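Local coordinates for protein GDSL-esterase (Pseudoalteromonas sp., PDB 3HP4) that hydrolyses esters as a serine esterase of the GDSL (SGNH) family from a cold-adapted bacterium, possibly with lysophospholipase activity, at residues F83-M88 against T126-Q131; A94-S99 against T136-M141. All coordinates share one frame; numbering follows the deposited sequence. Where two conformers were deposited one is given.

Contact 1 (F83-M88 against T126-Q131); sequences FPVKKM and TSSFTQ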
loop_
_atom_site.group_PDB
_atom_site.type_symbol
_atom_site.label_atom_id
_atom_site.label_comp_id
_atom_site.label_asym_id
_atom_site.label_seq_id
_atom_site.Cartn_x
_atom_site.Cartn_y
_atom_site.Cartn_z
ATOM N N PHE A 83 -4.619 -17.423 0.322
ATOM C CA PHE A 83 -4.778 -17.614 -1.086
ATOM C C PHE A 83 -3.422 -17.963 -1.720
ATOM O O PHE A 83 -2.336 -17.641 -1.192
ATOM C CB PHE A 83 -5.207 -16.293 -1.771
ATOM C CG PHE A 83 -6.613 -15.857 -1.532
ATOM C CD1 PHE A 83 -7.530 -16.637 -0.864
ATOM C CD2 PHE A 83 -7.044 -14.632 -2.049
ATOM C CE1 PHE A 83 -8.878 -16.194 -0.676
ATOM C CE2 PHE A 83 -8.374 -14.188 -1.855
ATOM C CZ PHE A 83 -9.273 -14.968 -1.180
ATOM N N PRO A 84 -3.416 -18.631 -2.879
ATOM C CA PRO A 84 -2.131 -19.023 -3.462
ATOM C C PRO A 84 -1.277 -17.809 -3.803
ATOM O O PRO A 84 -1.727 -16.884 -4.474
ATOM C CB PRO A 84 -2.541 -19.762 -4.743
ATOM C CG PRO A 84 -3.948 -20.291 -4.393
ATOM C CD PRO A 84 -4.561 -19.206 -3.608
ATOM N N VAL A 85 -0.027 -17.836 -3.378
ATOM C CA VAL A 85 0.890 -16.720 -3.643
ATOM C C VAL A 85 1.125 -16.613 -5.103
ATOM O O VAL A 85 1.271 -15.471 -5.599
ATOM C CB VAL A 85 2.181 -16.908 -2.848
ATOM C CG1 VAL A 85 3.173 -15.913 -3.204
ATOM C CG2 VAL A 85 1.917 -16.842 -1.334
ATOM N N LYS A 86 1.204 -17.679 -5.874
ATOM C CA LYS A 86 1.415 -17.568 -7.310
ATOM C C LYS A 86 0.332 -16.757 -7.984
ATOM O O LYS A 86 0.636 -15.892 -8.875
ATOM C CB LYS A 86 1.519 -18.972 -7.932
ATOM C CG LYS A 86 1.706 -18.987 -9.444
ATOM C CD LYS A 86 1.757 -20.448 -9.980
ATOM C CE LYS A 86 2.031 -20.508 -11.484
ATOM N NZ LYS A 86 2.003 -21.915 -12.028
ATOM N N LYS A 87 -0.926 -16.909 -7.584
ATOM C CA LYS A 87 -2.002 -16.158 -8.161
ATOM C C LYS A 87 -1.928 -14.719 -7.704
ATOM O O LYS A 87 -2.139 -13.804 -8.509
ATOM C CB LYS A 87 -3.364 -16.793 -7.789
ATOM C CG LYS A 87 -4.513 -16.041 -8.456
ATOM C CD LYS A 87 -4.403 -16.067 -10.003
ATOM C CE LYS A 87 -5.491 -15.218 -10.674
ATOM N NZ LYS A 87 -5.410 -15.292 -12.168
ATOM N N MET A 88 -1.664 -14.471 -6.417
ATOM C CA MET A 88 -1.468 -13.085 -5.956
ATOM C C MET A 88 -0.351 -12.434 -6.765
ATOM O O MET A 88 -0.501 -11.261 -7.161
ATOM C CB MET A 88 -1.099 -13.103 -4.470
ATOM C CG MET A 88 -0.934 -11.680 -3.932
ATOM S SD MET A 88 -0.290 -11.607 -2.245
ATOM C CE MET A 88 1.425 -12.004 -2.504
ATOM N N THR A 126 5.837 -12.980 1.513
ATOM C CA THR A 126 6.591 -11.710 1.554
ATOM C C THR A 126 7.627 -11.669 0.418
ATOM O O THR A 126 7.822 -10.626 -0.224
ATOM C CB THR A 126 7.206 -11.522 2.893
ATOM O OG1 THR A 126 6.147 -11.373 3.836
ATOM C CG2 THR A 126 8.092 -10.266 2.900
ATOM N N SER A 127 8.280 -12.768 0.113
ATOM C CA SER A 127 9.275 -12.769 -0.929
ATOM C C SER A 127 8.677 -12.520 -2.291
ATOM O O SER A 127 9.385 -12.029 -3.220
ATOM C CB SER A 127 10.130 -14.021 -0.851
ATOM O OG SER A 127 9.352 -15.151 -1.195
ATOM N N SER A 128 7.386 -12.780 -2.479
ATOM C CA SER A 128 6.830 -12.549 -3.790
ATOM C C SER A 128 6.902 -11.059 -4.170
ATOM O O SER A 128 7.011 -10.760 -5.368
ATOM C CB SER A 128 5.374 -13.056 -3.887
ATOM O OG SER A 128 4.497 -12.203 -3.164
ATOM N N PHE A 129 6.863 -10.135 -3.222
ATOM C CA PHE A 129 6.927 -8.714 -3.577
ATOM C C PHE A 129 8.303 -8.383 -4.166
ATOM O O PHE A 129 8.372 -7.634 -5.156
ATOM C CB PHE A 129 6.618 -7.831 -2.364
ATOM C CG PHE A 129 5.224 -8.043 -1.818
ATOM C CD1 PHE A 129 4.123 -7.421 -2.410
ATOM C CD2 PHE A 129 4.987 -8.975 -0.839
ATOM C CE1 PHE A 129 2.851 -7.689 -1.956
ATOM C CE2 PHE A 129 3.693 -9.264 -0.429
ATOM C CZ PHE A 129 2.632 -8.628 -1.000
ATOM N N THR A 130 9.363 -8.970 -3.620
ATOM C CA THR A 130 10.710 -8.757 -4.186
ATOM C C THR A 130 10.731 -9.335 -5.612
ATOM O O THR A 130 11.284 -8.716 -6.534
ATOM C CB THR A 130 11.717 -9.447 -3.376
ATOM O OG1 THR A 130 11.643 -8.867 -2.045
ATOM C CG2 THR A 130 13.123 -9.238 -3.904
ATOM N N GLN A 131 10.178 -10.507 -5.832
ATOM C CA GLN A 131 10.163 -11.094 -7.179
ATOM C C GLN A 131 9.387 -10.259 -8.181
ATOM O O GLN A 131 9.847 -10.065 -9.318
ATOM C CB GLN A 131 9.569 -12.510 -7.088
ATOM C CG GLN A 131 10.464 -13.462 -6.269
ATOM C CD GLN A 131 9.734 -14.647 -5.806
ATOM O OE1 GLN A 131 8.999 -15.238 -6.595
ATOM N NE2 GLN A 131 9.979 -15.048 -4.568
#
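Two helices flanking a parallel sheet meet here, V85 and M88 at the start of helix 85-101 facing S128 and F129 of helix 119-136. P84 stands at the N-cap, where a proline is tolerated because its nitrogen need give no helical hydrogen bond, while its O accepts from M88 N at 3.1 Å. One turn apart, V85 and M88 present the same side to the neighbour. V85 lays CG1 alongside S128 CB, 3.7 Å away, and the small serine lets the two backbones come close. In one of its two conformers the S128 hydroxyl bonds to F125 O, one turn earlier in its own helix, so its polar need is met without a partner across the interface. M88 reaches the ring of F129: its chain leaves CA extended, CG anti to the backbone N (chi1 -178°), then bends at chi3 (75°), which brings CE to 3.9 Å from F129 CZ. The two side chains cross at about a right angle. SD sits 5.4 Å from the F129 ring centroid and 54° off its normal, an oblique Met-aromatic contact that suits a flexible, polarisable thioether. F125 meets the F129 ring edge-to-face and also touches V85 and M88, so the aromatic pair extends this apolar patch. No hydrogen bond spans the segments; the contact is the side-by-side helix packing of one layer in an alpha/beta/alpha sandwich.

Contact 2 (A94-S99 against T136-M141); sequences ALVKKS and TNAHLM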
loop_
_atom_site.group_PDB
_atom_site.type_symbol
_atom_site.label_atom_id
_atom_site.label_comp_id
_atom_site.label_asym_id
_atom_site.label_seq_id
_atom_site.Cartn_x
_atom_site.Cartn_y
_atom_site.Cartn_z
ATOM N N ALA A 94 0.208 -7.871 -12.876
ATOM C CA ALA A 94 -0.685 -7.226 -13.852
ATOM C C ALA A 94 -1.047 -5.847 -13.387
ATOM O O ALA A 94 -1.165 -4.926 -14.238
ATOM C CB ALA A 94 -1.921 -8.106 -14.044
ATOM N N LEU A 95 -1.265 -5.589 -12.095
ATOM C CA LEU A 95 -1.525 -4.258 -11.587
ATOM C C LEU A 95 -0.375 -3.360 -11.908
ATOM O O LEU A 95 -0.583 -2.199 -12.353
ATOM C CB LEU A 95 -1.783 -4.200 -10.048
ATOM C CG LEU A 95 -3.065 -4.795 -9.497
ATOM C CD1 LEU A 95 -3.052 -4.972 -7.987
ATOM C CD2 LEU A 95 -4.225 -3.890 -9.945
ATOM N N VAL A 96 0.853 -3.798 -11.647
ATOM C CA VAL A 96 2.030 -2.976 -11.947
ATOM C C VAL A 96 2.125 -2.710 -13.424
ATOM O O VAL A 96 2.345 -1.550 -13.838
ATOM C CB VAL A 96 3.295 -3.704 -11.443
ATOM C CG1 VAL A 96 4.503 -2.965 -11.909
ATOM C CG2 VAL A 96 3.273 -3.786 -9.889
ATOM N N LYS A 97 1.952 -3.715 -14.270
ATOM C CA LYS A 97 2.108 -3.518 -15.698
ATOM C C LYS A 97 1.035 -2.620 -16.263
ATOM O O LYS A 97 1.319 -1.802 -17.145
ATOM C CB LYS A 97 2.183 -4.828 -16.468
ATOM C CG LYS A 97 3.471 -5.537 -16.122
ATOM C CD LYS A 97 3.727 -6.738 -16.975
ATOM C CE LYS A 97 5.183 -7.230 -16.820
ATOM N NZ LYS A 97 5.448 -8.313 -17.828
ATOM N N LYS A 98 -0.200 -2.679 -15.760
ATOM C CA LYS A 98 -1.246 -1.757 -16.231
ATOM C C LYS A 98 -0.882 -0.318 -15.845
ATOM O O LYS A 98 -1.016 0.614 -16.660
ATOM C CB LYS A 98 -2.585 -2.099 -15.570
ATOM C CG LYS A 98 -3.344 -3.227 -16.137
ATOM C CD LYS A 98 -4.667 -3.370 -15.326
ATOM C CE LYS A 98 -5.507 -4.557 -15.787
ATOM N NZ LYS A 98 -6.102 -4.355 -17.122
ATOM N N SER A 99 -0.385 -0.117 -14.638
ATOM C CA SER A 99 0.021 1.213 -14.235
ATOM C C SER A 99 1.161 1.759 -15.084
ATOM O O SER A 99 1.117 2.928 -15.539
ATOM C CB SER A 99 0.398 1.231 -12.750
ATOM O OG SER A 99 -0.645 0.769 -11.909
ATOM N N THR A 136 9.374 -6.391 -12.866
ATOM C CA THR A 136 8.694 -5.215 -13.421
ATOM C C THR A 136 9.474 -3.966 -13.212
ATOM O O THR A 136 9.071 -2.921 -13.752
ATOM C CB THR A 136 7.367 -4.995 -12.743
ATOM O OG1 THR A 136 7.537 -4.750 -11.317
ATOM C CG2 THR A 136 6.417 -6.182 -12.914
ATOM N N ASN A 137 10.482 -3.931 -12.352
ATOM C CA ASN A 137 11.170 -2.700 -11.937
ATOM C C ASN A 137 10.304 -1.801 -11.069
ATOM O O ASN A 137 10.697 -0.651 -10.861
ATOM C CB ASN A 137 11.877 -1.920 -13.032
ATOM C CG ASN A 137 13.084 -1.180 -12.475
ATOM O OD1 ASN A 137 13.774 -1.596 -11.523
ATOM N ND2 ASN A 137 13.308 -0.019 -13.036
ATOM N N ALA A 138 9.183 -2.260 -10.566
ATOM C CA ALA A 138 8.460 -1.452 -9.584
ATOM C C ALA A 138 9.353 -1.186 -8.409
ATOM O O ALA A 138 10.101 -2.074 -7.944
ATOM C CB ALA A 138 7.233 -2.187 -9.104
ATOM N N HIS A 139 9.232 -0.056 -7.793
ATOM C CA HIS A 139 9.991 0.390 -6.625
ATOM C C HIS A 139 9.453 -0.311 -5.368
ATOM O O HIS A 139 8.248 -0.103 -5.069
ATOM C CB HIS A 139 9.792 1.935 -6.490
ATOM C CG HIS A 139 10.598 2.491 -5.382
ATOM N ND1 HIS A 139 10.107 2.889 -4.161
ATOM C CD2 HIS A 139 11.930 2.683 -5.340
ATOM C CE1 HIS A 139 11.127 3.243 -3.378
ATOM N NE2 HIS A 139 12.238 3.166 -4.089
ATOM N N LEU A 140 10.239 -1.002 -4.600
ATOM C CA LEU A 140 9.727 -1.641 -3.379
ATOM C C LEU A 140 9.832 -0.686 -2.187
ATOM O O LEU A 140 10.801 0.035 -1.986
ATOM C CB LEU A 140 10.464 -2.967 -3.084
ATOM C CG LEU A 140 9.806 -3.884 -2.071
ATOM C CD1 LEU A 140 8.574 -4.566 -2.633
ATOM C CD2 LEU A 140 10.807 -4.967 -1.566
ATOM N N MET A 141 8.760 -0.655 -1.416
ATOM C CA MET A 141 8.645 0.169 -0.231
ATOM C C MET A 141 8.622 -0.683 1.029
ATOM O O MET A 141 7.956 -1.748 1.050
ATOM C CB MET A 141 7.342 0.928 -0.340
ATOM C CG MET A 141 7.427 2.043 -1.291
ATOM S SD MET A 141 6.202 3.349 -0.797
ATOM C CE MET A 141 6.758 4.578 -2.006
#
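The OG1 of T136, which lies against V96, is held by two backbone groups: it accepts from A138 N at 3.1 Å, with a nearly straight N-H...O angle of 163°, and also bonds to I132 O in the preceding turn of its helix. The first bond makes an ST turn, and it forms because chi1 of 61° sets OG1 between the backbone N and the carbonyl carbon, facing the chain as it leaves the helix. N137 takes positive phi (70°), a conformation asparagine adopts readily. This is the return from helix 119-136 into edge strand 139-141, part of a beta-alpha-beta crossover of the parallel sheet, where H139 pairs with T106 and L108 of strand 105-109. V96 of helix 85-101 packs across it: CG1 stands 3.6 Å from T136 CB and 4.0 Å from A138 CB, whose single methyl leaves room for the helix. The branched V96 side chain also touches T106 and I72 of the sheet. Replacing T136 by an alanine would probably leave A138 N and I132 O without their side-chain partner and V96 CG1 less well covered. On the solvent side, K97 CE lies 4.2 Å from T136 CG2.

How the contacts relate
Contacts 1 and 2 lie at successive places along helix 85-101, with centres about 13 Å apart. Their partners are also consecutive, since helix 119-136 leads directly into strand 139-141; helix 85-101, met near its start in contact 1, meets the end of helix 119-136 again at the turn of contact 2. The two also touch: F129 CB lies 3.8 Å from L140 CD1 in one of the two L140 conformers, so F129 probably packs against both. Neither includes the serine modified by monoethylphosphonate, which follows the inner strand 3-9. Both belong instead to the side of the fold around edge strand 139-141, as plain packing of helix 85-101 against helix 119-136 and the turn that follows it.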